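TRAP dicarboxylate transporter-DctP subunit (Desulfovibrio salexigens, PDB 4N6D) probably binds an organic acid or similar small solute in the periplasm and delivers it to the membrane components of a TRAP transporter. Local coordinates at residues 157-160 and 161-165; 218-221 and 222-225; 270-273 and 274-278; 291-294 and 295-298. All coordinates share one frame; numbering follows the deposited sequence.

Contact 1: 157-160 and 161-165; sequences PVRN and LDDLK
Leu161 sets its CB against the carbonyl carbon of Asn160 as the chain turns. Asp162 follows, its CB 3.4 Å from Asn160 OD1. The main work falls to Asp163. Its backbone N gives a hydrogen bond of 2.9 Å to Asn160 OD1, approaching almost straight in line with the amide C=O (170° at the oxygen); a weak second bond runs from the same N to Asn160 O. With chi1 at 56°, the Asn160 amide carbon is tucked between its own backbone N and carbonyl, which brings OD1 to the N-H of Asp163. The Asp163 carboxylate answers: OD2 takes Arg159 N on its anti lone pair at 2.8 Å and Asn160 N at 3.3 Å, the latter from above the carboxylate plane, while the Arg159 guanidinium goes elsewhere, to a salt bridge with Glu288. A water joins the other oxygen, Asp163 OD1, to Asn160 ND2. Leu164, buried, sets its CG 3.8 Å from Val158 CG1, the two side chains crossing at about a right angle. The reciprocal bonds between Asn160 and Asp163 follow the pattern of a capping box, though no regular helix follows, and two peptide N-H groups converging on Asp163 OD2 would be expected to stabilise its negative charge.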
loop_
_atom_site.group_PDB
_atom_site.type_symbol
_atom_site.label_atom_id
_atom_site.label_comp_id
_atom_site.label_asym_id
_atom_site.label_seq_id
_atom_site.Cartn_x
_atom_site.Cartn_y
_atom_site.Cartn_z
ATOM N N PRO A 157 -16.016 -13.441 -15.703
ATOM C CA PRO A 157 -16.303 -12.057 -15.286
ATOM C C PRO A 157 -17.112 -11.950 -13.993
ATOM O O PRO A 157 -18.089 -12.680 -13.816
ATOM C CB PRO A 157 -17.153 -11.496 -16.436
ATOM C CG PRO A 157 -17.031 -12.460 -17.553
ATOM C CD PRO A 157 -16.584 -13.764 -17.020
ATOM N N VAL A 158 -16.686 -11.065 -13.104
ATOM C CA VAL A 158 -17.491 -10.669 -11.950
ATOM C C VAL A 158 -18.099 -9.311 -12.295
ATOM O O VAL A 158 -17.420 -8.287 -12.222
ATOM C CB VAL A 158 -16.658 -10.611 -10.663
ATOM C CG1 VAL A 158 -17.466 -10.038 -9.537
ATOM C CG2 VAL A 158 -16.167 -12.008 -10.309
ATOM N N ARG A 159 -19.365 -9.310 -12.691
ATOM C CA ARG A 159 -20.025 -8.071 -13.096
ATOM C C ARG A 159 -20.954 -7.534 -12.024
ATOM O O ARG A 159 -21.348 -6.363 -12.061
ATOM C CB ARG A 159 -20.791 -8.297 -14.390
ATOM C CG ARG A 159 -19.917 -8.866 -15.488
ATOM C CD ARG A 159 -20.608 -8.825 -16.819
ATOM N NE ARG A 159 -19.750 -9.430 -17.838
ATOM C CZ ARG A 159 -18.760 -8.796 -18.460
ATOM N NH1 ARG A 159 -18.047 -9.443 -19.365
ATOM N NH2 ARG A 159 -18.497 -7.531 -18.203
ATOM N N ASN A 160 -21.283 -8.375 -11.050
ATOM C CA ASN A 160 -22.138 -7.956 -9.946
ATOM C C ASN A 160 -21.889 -8.811 -8.715
ATOM O O ASN A 160 -21.071 -9.740 -8.729
ATOM C CB ASN A 160 -23.606 -8.049 -10.358
ATOM C CG ASN A 160 -23.984 -9.437 -10.831
ATOM O OD1 ASN A 160 -23.623 -10.434 -10.202
ATOM N ND2 ASN A 160 -24.690 -9.513 -11.956
ATOM N N LEU A 161 -22.587 -8.494 -7.636
ATOM C CA LEU A 161 -22.341 -9.202 -6.393
ATOM C C LEU A 161 -22.783 -10.648 -6.425
ATOM O O LEU A 161 -22.228 -11.479 -5.708
ATOM C CB LEU A 161 -23.038 -8.488 -5.243
ATOM C CG LEU A 161 -22.302 -7.256 -4.764
ATOM C CD1 LEU A 161 -23.142 -6.606 -3.679
ATOM C CD2 LEU A 161 -20.909 -7.587 -4.238
ATOM N N ASP A 162 -23.788 -10.959 -7.234
ATOM C CA ASP A 162 -24.241 -12.332 -7.331
ATOM C C ASP A 162 -23.123 -13.205 -7.898
ATOM O O ASP A 162 -22.983 -14.359 -7.511
ATOM C CB ASP A 162 -25.510 -12.432 -8.172
ATOM C CG ASP A 162 -26.107 -13.831 -8.179
ATOM O OD1 ASP A 162 -26.524 -14.312 -7.101
ATOM O OD2 ASP A 162 -26.176 -14.438 -9.270
ATOM N N ASP A 163 -22.308 -12.630 -8.775
ATOM C CA ASP A 163 -21.197 -13.365 -9.389
ATOM C C ASP A 163 -20.116 -13.761 -8.369
ATOM O O ASP A 163 -19.332 -14.675 -8.637
ATOM C CB ASP A 163 -20.556 -12.537 -10.499
ATOM C CG ASP A 163 -21.450 -12.368 -11.700
ATOM O OD1 ASP A 163 -22.290 -13.257 -11.969
ATOM O OD2 ASP A 163 -21.296 -11.338 -12.401
ATOM N N LEU A 164 -20.077 -13.091 -7.219
ATOM C CA LEU A 164 -19.106 -13.410 -6.166
ATOM C C LEU A 164 -19.565 -14.529 -5.240
ATOM O O LEU A 164 -18.753 -15.083 -4.502
ATOM C CB LEU A 164 -18.783 -12.185 -5.306
ATOM C CG LEU A 164 -17.795 -11.188 -5.894
ATOM C CD1 LEU A 164 -17.660 -10.009 -4.980
ATOM C CD2 LEU A 164 -16.427 -11.827 -6.143
ATOM N N LYS A 165 -20.853 -14.866 -5.270
ATOM C CA LYS A 165 -21.386 -15.833 -4.323
ATOM C C LYS A 165 -20.710 -17.166 -4.502
ATOM O O LYS A 165 -20.793 -17.777 -5.563
ATOM C CB LYS A 165 -22.895 -16.017 -4.484
ATOM C CG LYS A 165 -23.715 -14.739 -4.316
ATOM C CD LYS A 165 -23.535 -14.089 -2.953
ATOM C CE LYS A 165 -24.593 -13.013 -2.726
ATOM N NZ LYS A 165 -24.299 -12.195 -1.529
HETATM O O HOH W 1 -24.817 -12.530 -12.660
#

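Contact 2: 218-221 and 222-225; sequences FAEI and CRYE
Arg223 folds back over the helical turn that precedes it. From CB the chain leaves with CG beside the backbone N (chi1 -59°), which carries CG to 3.2 Å from Ala219 O. The next carbon, CD, is 3.9 Å from Ala219 O. The chain stays extended as far as NE, and there it changes partner: NE gives a hydrogen bond of 3.0 Å to Glu220 O, reaching it from above the carbonyl plane. NH2 gives another of 3.0 Å to the same oxygen, this time in the carbonyl plane and on a lone pair. The guanidinium therefore grips one backbone oxygen side-on, with two nitrogens, and Glu220 O lies near its plane. The Glu220 side chain runs alongside in the same direction, but its OE1 is bonded to Asn217 rather than to the arginine.

At this point the loop becomes strand 224-226, an inner strand of the four-stranded mixed sheet. Arg223 and Tyr224 both face Thr154 on strand 151-154, making a classic beta bulge where the strand begins. A water bridges the joint, donating to Ile221 O and accepting from Arg223 N at 3.0 Å.

Within the turn itself, Cys222 N bonds to Phe218 O in a nearly straight bond of 2.8 Å (169° at the hydrogen); the same oxygen also accepts from Ile221 N. Cys222 SG lies 4.3 Å from Ile221 CG2, and both residues pack on Leu198 of helix 194-200.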
loop_
_atom_site.group_PDB
_atom_site.type_symbol
_atom_site.label_atom_id
_atom_site.label_comp_id
_atom_site.label_asym_id
_atom_site.label_seq_id
_atom_site.Cartn_x
_atom_site.Cartn_y
_atom_site.Cartn_z
ATOM N N PHE A 218 -0.478 -13.032 -14.346
ATOM C CA PHE A 218 -1.813 -13.521 -14.013
ATOM C C PHE A 218 -2.846 -13.253 -15.108
ATOM O O PHE A 218 -3.884 -13.908 -15.160
ATOM C CB PHE A 218 -2.280 -12.989 -12.660
ATOM C CG PHE A 218 -1.725 -13.758 -11.507
ATOM C CD1 PHE A 218 -2.075 -15.082 -11.324
ATOM C CD2 PHE A 218 -0.853 -13.171 -10.616
ATOM C CE1 PHE A 218 -1.559 -15.801 -10.275
ATOM C CE2 PHE A 218 -0.332 -13.892 -9.566
ATOM C CZ PHE A 218 -0.683 -15.202 -9.402
ATOM N N ALA A 219 -2.564 -12.308 -15.999
ATOM C CA ALA A 219 -3.489 -11.983 -17.067
ATOM C C ALA A 219 -3.654 -13.134 -18.058
ATOM O O ALA A 219 -4.648 -13.184 -18.763
ATOM C CB ALA A 219 -3.041 -10.745 -17.803
ATOM N N GLU A 220 -2.698 -14.065 -18.111
ATOM C CA GLU A 220 -2.844 -15.181 -19.034
ATOM C C GLU A 220 -4.072 -15.993 -18.669
ATOM O O GLU A 220 -4.754 -16.525 -19.538
ATOM C CB GLU A 220 -1.614 -16.088 -19.065
ATOM C CG GLU A 220 -1.733 -17.195 -20.121
ATOM C CD GLU A 220 -0.407 -17.794 -20.503
ATOM O OE1 GLU A 220 0.558 -17.629 -19.737
ATOM O OE2 GLU A 220 -0.334 -18.433 -21.575
ATOM N N ILE A 221 -4.335 -16.076 -17.372
ATOM C CA ILE A 221 -5.408 -16.892 -16.842
ATOM C C ILE A 221 -6.639 -16.067 -16.469
ATOM O O ILE A 221 -7.769 -16.477 -16.746
ATOM C CB ILE A 221 -4.921 -17.645 -15.593
ATOM C CG1 ILE A 221 -3.756 -18.562 -15.959
ATOM C CG2 ILE A 221 -6.066 -18.431 -14.978
ATOM C CD1 ILE A 221 -3.118 -19.213 -14.748
ATOM N N CYS A 222 -6.422 -14.903 -15.853
ATOM C CA CYS A 222 -7.520 -14.073 -15.365
ATOM C C CYS A 222 -7.654 -12.870 -16.258
ATOM O O CYS A 222 -6.934 -11.895 -16.090
ATOM C CB CYS A 222 -7.253 -13.580 -13.951
ATOM S SG CYS A 222 -7.014 -14.918 -12.774
ATOM N N ARG A 223 -8.601 -12.933 -17.183
ATOM C CA ARG A 223 -8.744 -11.900 -18.190
ATOM C C ARG A 223 -9.909 -10.958 -17.963
ATOM O O ARG A 223 -10.266 -10.213 -18.867
ATOM C CB ARG A 223 -8.871 -12.570 -19.558
ATOM C CG ARG A 223 -7.644 -13.420 -19.840
ATOM C CD ARG A 223 -7.543 -13.900 -21.247
ATOM N NE ARG A 223 -6.423 -14.828 -21.357
ATOM C CZ ARG A 223 -5.991 -15.344 -22.501
ATOM N NH1 ARG A 223 -6.569 -15.001 -23.644
ATOM N NH2 ARG A 223 -4.973 -16.195 -22.497
ATOM N N TYR A 224 -10.507 -11.027 -16.770
ATOM C CA TYR A 224 -11.583 -10.120 -16.366
ATOM C C TYR A 224 -11.197 -9.471 -15.049
ATOM O O TYR A 224 -10.950 -10.145 -14.040
ATOM C CB TYR A 224 -12.922 -10.849 -16.246
ATOM C CG TYR A 224 -13.285 -11.489 -17.545
ATOM C CD1 TYR A 224 -13.955 -10.774 -18.527
ATOM C CD2 TYR A 224 -12.915 -12.803 -17.823
ATOM C CE1 TYR A 224 -14.272 -11.338 -19.740
ATOM C CE2 TYR A 224 -13.221 -13.379 -19.040
ATOM C CZ TYR A 224 -13.894 -12.630 -19.998
ATOM O OH TYR A 224 -14.230 -13.169 -21.213
ATOM N N GLU A 225 -11.102 -8.149 -15.087
ATOM C CA GLU A 225 -10.545 -7.398 -13.985
ATOM C C GLU A 225 -11.630 -6.454 -13.477
ATOM O O GLU A 225 -12.019 -5.499 -14.174
ATOM C CB GLU A 225 -9.330 -6.599 -14.452
ATOM C CG GLU A 225 -8.551 -7.209 -15.627
ATOM C CD GLU A 225 -8.028 -8.624 -15.373
ATOM O OE1 GLU A 225 -8.063 -9.091 -14.214
ATOM O OE2 GLU A 225 -7.583 -9.284 -16.360
HETATM O O HOH W 2 -10.016 -15.361 -18.109
#

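Contact 3: 270-273 and 274-278; sequences MDEH and VKRSL
Glu272 and Arg276 form a salt bridge between side chains one turn apart on the flank of helix 249-285, the longest helix of the chain. Glu272 OE2 meets Arg276 NE at 3.0 Å, but the hydrogen bond within this pair is weak, bent to 130° at the hydrogen. The carboxylate and guanidinium planes stand 80° apart, consistent with the bent bond. In Glu272, CG lies anti to the backbone N and over one face of the guanidinium, 3.5 Å above its plane and offset toward the rim; the bend at chi2 (64°) then brings the carboxylate round to NE. Arg276 is extended from CG to NE. The ion pair is thus reinforced by contact of the glutamate's methylene with a guanidinium face. Lys275 approaches the other carboxylate oxygen, its CD 4.0 Å from Glu272 OE1.

Regular alpha-helical bonds run under these side chains, among them Arg276 N to Glu272 O at 2.9 Å and Ser277 N to His273 O at 3.0 Å. A long helix of this kind, running across both lobes, is a hallmark of TRAP solute-binding proteins.

Around the helix from the salt bridge, Met270 bends its chain so that CE touches Val274 CG2 at 3.8 Å and also comes to the edge of the His273 ring, in its plane. The ring is tied down at NE2 by Asp215. Ser277 OG is bonded to Phe210 O and Lys214 N, and the Asp271 carboxylate is bonded to the Thr118 hydroxyl and the backbone N of Ser117, at the start of helix 117-131.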
loop_
_atom_site.group_PDB
_atom_site.type_symbol
_atom_site.label_atom_id
_atom_site.label_comp_id
_atom_site.label_asym_id
_atom_site.label_seq_id
_atom_site.Cartn_x
_atom_site.Cartn_y
_atom_site.Cartn_z
ATOM N N MET A 270 3.940 3.865 -8.916
ATOM C CA MET A 270 3.073 2.709 -8.780
ATOM C C MET A 270 1.857 2.816 -9.690
ATOM O O MET A 270 1.512 1.852 -10.368
ATOM C CB MET A 270 2.636 2.575 -7.313
ATOM C CG MET A 270 1.828 1.338 -7.016
ATOM S SD MET A 270 2.858 -0.159 -7.172
ATOM C CE MET A 270 2.052 -0.922 -8.552
ATOM N N ASP A 271 1.203 3.976 -9.728
ATOM C CA ASP A 271 0.079 4.148 -10.653
ATOM C C ASP A 271 0.495 3.982 -12.107
ATOM O O ASP A 271 -0.244 3.423 -12.905
ATOM C CB ASP A 271 -0.607 5.500 -10.436
ATOM C CG ASP A 271 -1.391 5.542 -9.129
ATOM O OD1 ASP A 271 -1.890 4.468 -8.720
ATOM O OD2 ASP A 271 -1.539 6.638 -8.545
ATOM N N GLU A 272 1.671 4.471 -12.478
ATOM C CA GLU A 272 2.130 4.291 -13.859
ATOM C C GLU A 272 2.478 2.827 -14.137
ATOM O O GLU A 272 2.243 2.312 -15.226
ATOM C CB GLU A 272 3.319 5.212 -14.126
ATOM C CG GLU A 272 3.934 5.086 -15.528
ATOM C CD GLU A 272 3.000 5.493 -16.656
ATOM O OE1 GLU A 272 2.065 6.305 -16.432
ATOM O OE2 GLU A 272 3.213 4.995 -17.784
ATOM N N HIS A 273 3.019 2.158 -13.132
ATOM C CA HIS A 273 3.356 0.745 -13.229
ATOM C C HIS A 273 2.089 -0.098 -13.417
ATOM O O HIS A 273 2.089 -1.066 -14.197
ATOM C CB HIS A 273 4.130 0.330 -11.978
ATOM C CG HIS A 273 4.641 -1.070 -12.015
ATOM N ND1 HIS A 273 5.598 -1.488 -12.916
ATOM C CD2 HIS A 273 4.330 -2.153 -11.265
ATOM C CE1 HIS A 273 5.848 -2.769 -12.721
ATOM N NE2 HIS A 273 5.085 -3.200 -11.730
ATOM N N VAL A 274 1.012 0.266 -12.718
ATOM C CA VAL A 274 -0.288 -0.359 -12.953
ATOM C C VAL A 274 -0.772 -0.075 -14.357
ATOM O O VAL A 274 -1.230 -0.985 -15.049
ATOM C CB VAL A 274 -1.346 0.099 -11.915
ATOM C CG1 VAL A 274 -2.752 -0.222 -12.364
ATOM C CG2 VAL A 274 -1.076 -0.578 -10.614
ATOM N N LYS A 275 -0.658 1.176 -14.800
ATOM C CA LYS A 275 -1.115 1.521 -16.133
ATOM C C LYS A 275 -0.385 0.672 -17.185
ATOM O O LYS A 275 -1.005 0.142 -18.113
ATOM C CB LYS A 275 -0.923 3.014 -16.388
ATOM C CG LYS A 275 -1.462 3.482 -17.713
ATOM C CD LYS A 275 -1.460 5.010 -17.809
ATOM C CE LYS A 275 -2.065 5.474 -19.143
ATOM N NZ LYS A 275 -1.925 6.937 -19.333
ATOM N N ARG A 276 0.924 0.524 -17.034
ATOM C CA ARG A 276 1.695 -0.309 -17.953
ATOM C C ARG A 276 1.303 -1.784 -17.913
ATOM O O ARG A 276 1.291 -2.467 -18.964
ATOM C CB ARG A 276 3.193 -0.128 -17.686
ATOM C CG ARG A 276 3.627 1.264 -18.050
ATOM C CD ARG A 276 5.088 1.559 -17.796
ATOM N NE ARG A 276 5.380 2.946 -18.172
ATOM C CZ ARG A 276 6.539 3.558 -17.950
ATOM N NH1 ARG A 276 7.538 2.911 -17.356
ATOM N NH2 ARG A 276 6.702 4.822 -18.323
ATOM N N SER A 277 0.985 -2.279 -16.720
ATOM C CA SER A 277 0.577 -3.672 -16.538
ATOM C C SER A 277 -0.698 -3.928 -17.322
ATOM O O SER A 277 -0.808 -4.903 -18.069
ATOM C CB SER A 277 0.359 -3.995 -15.050
ATOM O OG SER A 277 -0.137 -5.316 -14.860
ATOM N N LEU A 278 -1.651 -3.017 -17.174
ATOM C CA LEU A 278 -2.954 -3.172 -17.799
ATOM C C LEU A 278 -2.853 -3.054 -19.315
ATOM O O LEU A 278 -3.487 -3.810 -20.036
ATOM C CB LEU A 278 -3.928 -2.139 -17.260
ATOM C CG LEU A 278 -4.355 -2.375 -15.801
ATOM C CD1 LEU A 278 -5.176 -1.214 -15.286
ATOM C CD2 LEU A 278 -5.140 -3.675 -15.672
#

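Contact 4: 291-294 and 295-298; sequences KMSD and ADMQ
Asp296 OD2 is held by two partners: a water that gives it a short bond of 2.6 Å, and the backbone N of Leu161 in the loop 157-165. That water accepts in its turn from Ser293 N at 2.9 Å, so the carboxylate is linked back to the residue that opens its own helix. In the other direction Ser293 OG accepts from Asp296 N at 3.0 Å, a fairly straight bond of 158° at the hydrogen. A chi1 of 67° places the hydroxyl oxygen between the serine's N and carbonyl carbon, facing the first turn, and OG also lies 3.4 Å from Asp296 CB. The backbone takes over from there: Met297 N bonds to Ser293 O at 2.9 Å, in the carbonyl plane, and Gln298 N to Asp294 O. Met297 CG rests against Ser293 O as well. Met292 CB meets Asp296 CB at 4.0 Å, and the methionine packs on Thr228. Here Ser293 is the N-cap of helix 294-317, reached from strand 288-290 through a short loop, and the return leg of what would otherwise be a capping box passes through a water.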
loop_
_atom_site.group_PDB
_atom_site.type_symbol
_atom_site.label_atom_id
_atom_site.label_comp_id
_atom_site.label_asym_id
_atom_site.label_seq_id
_atom_site.Cartn_x
_atom_site.Cartn_y
_atom_site.Cartn_z
ATOM N N LYS A 291 -16.532 -2.473 -14.040
ATOM C CA LYS A 291 -16.979 -1.792 -12.829
ATOM C C LYS A 291 -18.336 -2.325 -12.434
ATOM O O LYS A 291 -19.200 -2.533 -13.281
ATOM C CB LYS A 291 -17.089 -0.281 -13.052
ATOM C CG LYS A 291 -15.762 0.431 -13.253
ATOM C CD LYS A 291 -15.984 1.934 -13.489
ATOM C CE LYS A 291 -14.682 2.720 -13.669
ATOM N NZ LYS A 291 -13.899 2.290 -14.853
ATOM N N MET A 292 -18.530 -2.554 -11.144
ATOM C CA MET A 292 -19.853 -2.934 -10.657
ATOM C C MET A 292 -20.764 -1.711 -10.560
ATOM O O MET A 292 -20.300 -0.569 -10.572
ATOM C CB MET A 292 -19.740 -3.630 -9.303
ATOM C CG MET A 292 -18.992 -4.980 -9.378
ATOM S SD MET A 292 -19.297 -5.923 -7.872
ATOM C CE MET A 292 -17.641 -6.059 -7.262
ATOM N N SER A 293 -22.068 -1.949 -10.458
ATOM C CA SER A 293 -23.032 -0.857 -10.366
ATOM C C SER A 293 -22.854 -0.054 -9.095
ATOM O O SER A 293 -22.288 -0.529 -8.119
ATOM C CB SER A 293 -24.449 -1.412 -10.374
ATOM O OG SER A 293 -24.676 -2.142 -9.184
ATOM N N ASP A 294 -23.377 1.164 -9.093
ATOM C CA ASP A 294 -23.318 1.993 -7.913
ATOM C C ASP A 294 -24.025 1.296 -6.758
ATOM O O ASP A 294 -23.586 1.374 -5.614
ATOM C CB ASP A 294 -23.985 3.347 -8.178
ATOM C CG ASP A 294 -23.190 4.221 -9.143
ATOM O OD1 ASP A 294 -21.999 3.934 -9.388
ATOM O OD2 ASP A 294 -23.759 5.218 -9.643
ATOM N N ALA A 295 -25.139 0.634 -7.047
ATOM C CA ALA A 295 -25.873 -0.037 -5.988
ATOM C C ALA A 295 -25.037 -1.154 -5.372
ATOM O O ALA A 295 -25.031 -1.324 -4.153
ATOM C CB ALA A 295 -27.185 -0.565 -6.500
ATOM N N ASP A 296 -24.317 -1.904 -6.197
ATOM C CA ASP A 296 -23.463 -2.969 -5.689
ATOM C C ASP A 296 -22.315 -2.380 -4.864
ATOM O O ASP A 296 -21.933 -2.933 -3.817
ATOM C CB ASP A 296 -22.908 -3.818 -6.842
ATOM C CG ASP A 296 -23.882 -4.882 -7.334
ATOM O OD1 ASP A 296 -24.991 -5.002 -6.773
ATOM O OD2 ASP A 296 -23.530 -5.624 -8.281
ATOM N N MET A 297 -21.754 -1.256 -5.318
ATOM C CA MET A 297 -20.659 -0.635 -4.564
ATOM C C MET A 297 -21.141 -0.174 -3.185
ATOM O O MET A 297 -20.416 -0.271 -2.200
ATOM C CB MET A 297 -20.040 0.523 -5.351
ATOM C CG MET A 297 -19.314 0.101 -6.638
ATOM S SD MET A 297 -17.832 -0.871 -6.289
ATOM C CE MET A 297 -16.673 0.435 -5.883
ATOM N N GLN A 298 -22.369 0.324 -3.101
ATOM C CA GLN A 298 -22.907 0.732 -1.802
ATOM C C GLN A 298 -23.168 -0.479 -0.916
ATOM O O GLN A 298 -22.968 -0.418 0.281
ATOM C CB GLN A 298 -24.190 1.527 -1.978
ATOM C CG GLN A 298 -24.760 2.082 -0.670
ATOM C CD GLN A 298 -23.783 2.982 0.066
ATOM O OE1 GLN A 298 -23.189 3.879 -0.523
ATOM N NE2 GLN A 298 -23.577 2.710 1.343
HETATM O O HOH W 3 -22.961 -4.672 -10.665
#

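The four contacts follow in series along the chain: contact 1, contact 2, contact 3, contact 4. The first, second and fourth gather round the four-stranded mixed sheet, contact 1 after strand 151-154, contact 2 leading into strand 224-226 and contact 4 after strand 288-290. Contacts 1 and 4 have centres 11 Å apart and touch, the loop of 157-165 lying against the start of helix 294-317. Contacts 1 and 2 meet where Pro157 CG lies 3.6 Å from Tyr224 CD1, their centres 16 Å apart. Contact 3 touches none of the others; its nearest atoms come within about 5 Å of contact 2. Three contacts thus sit at strand ends of one sheet and contact 3 on long helix 249-285, all within the periplasmic-binding-protein fold.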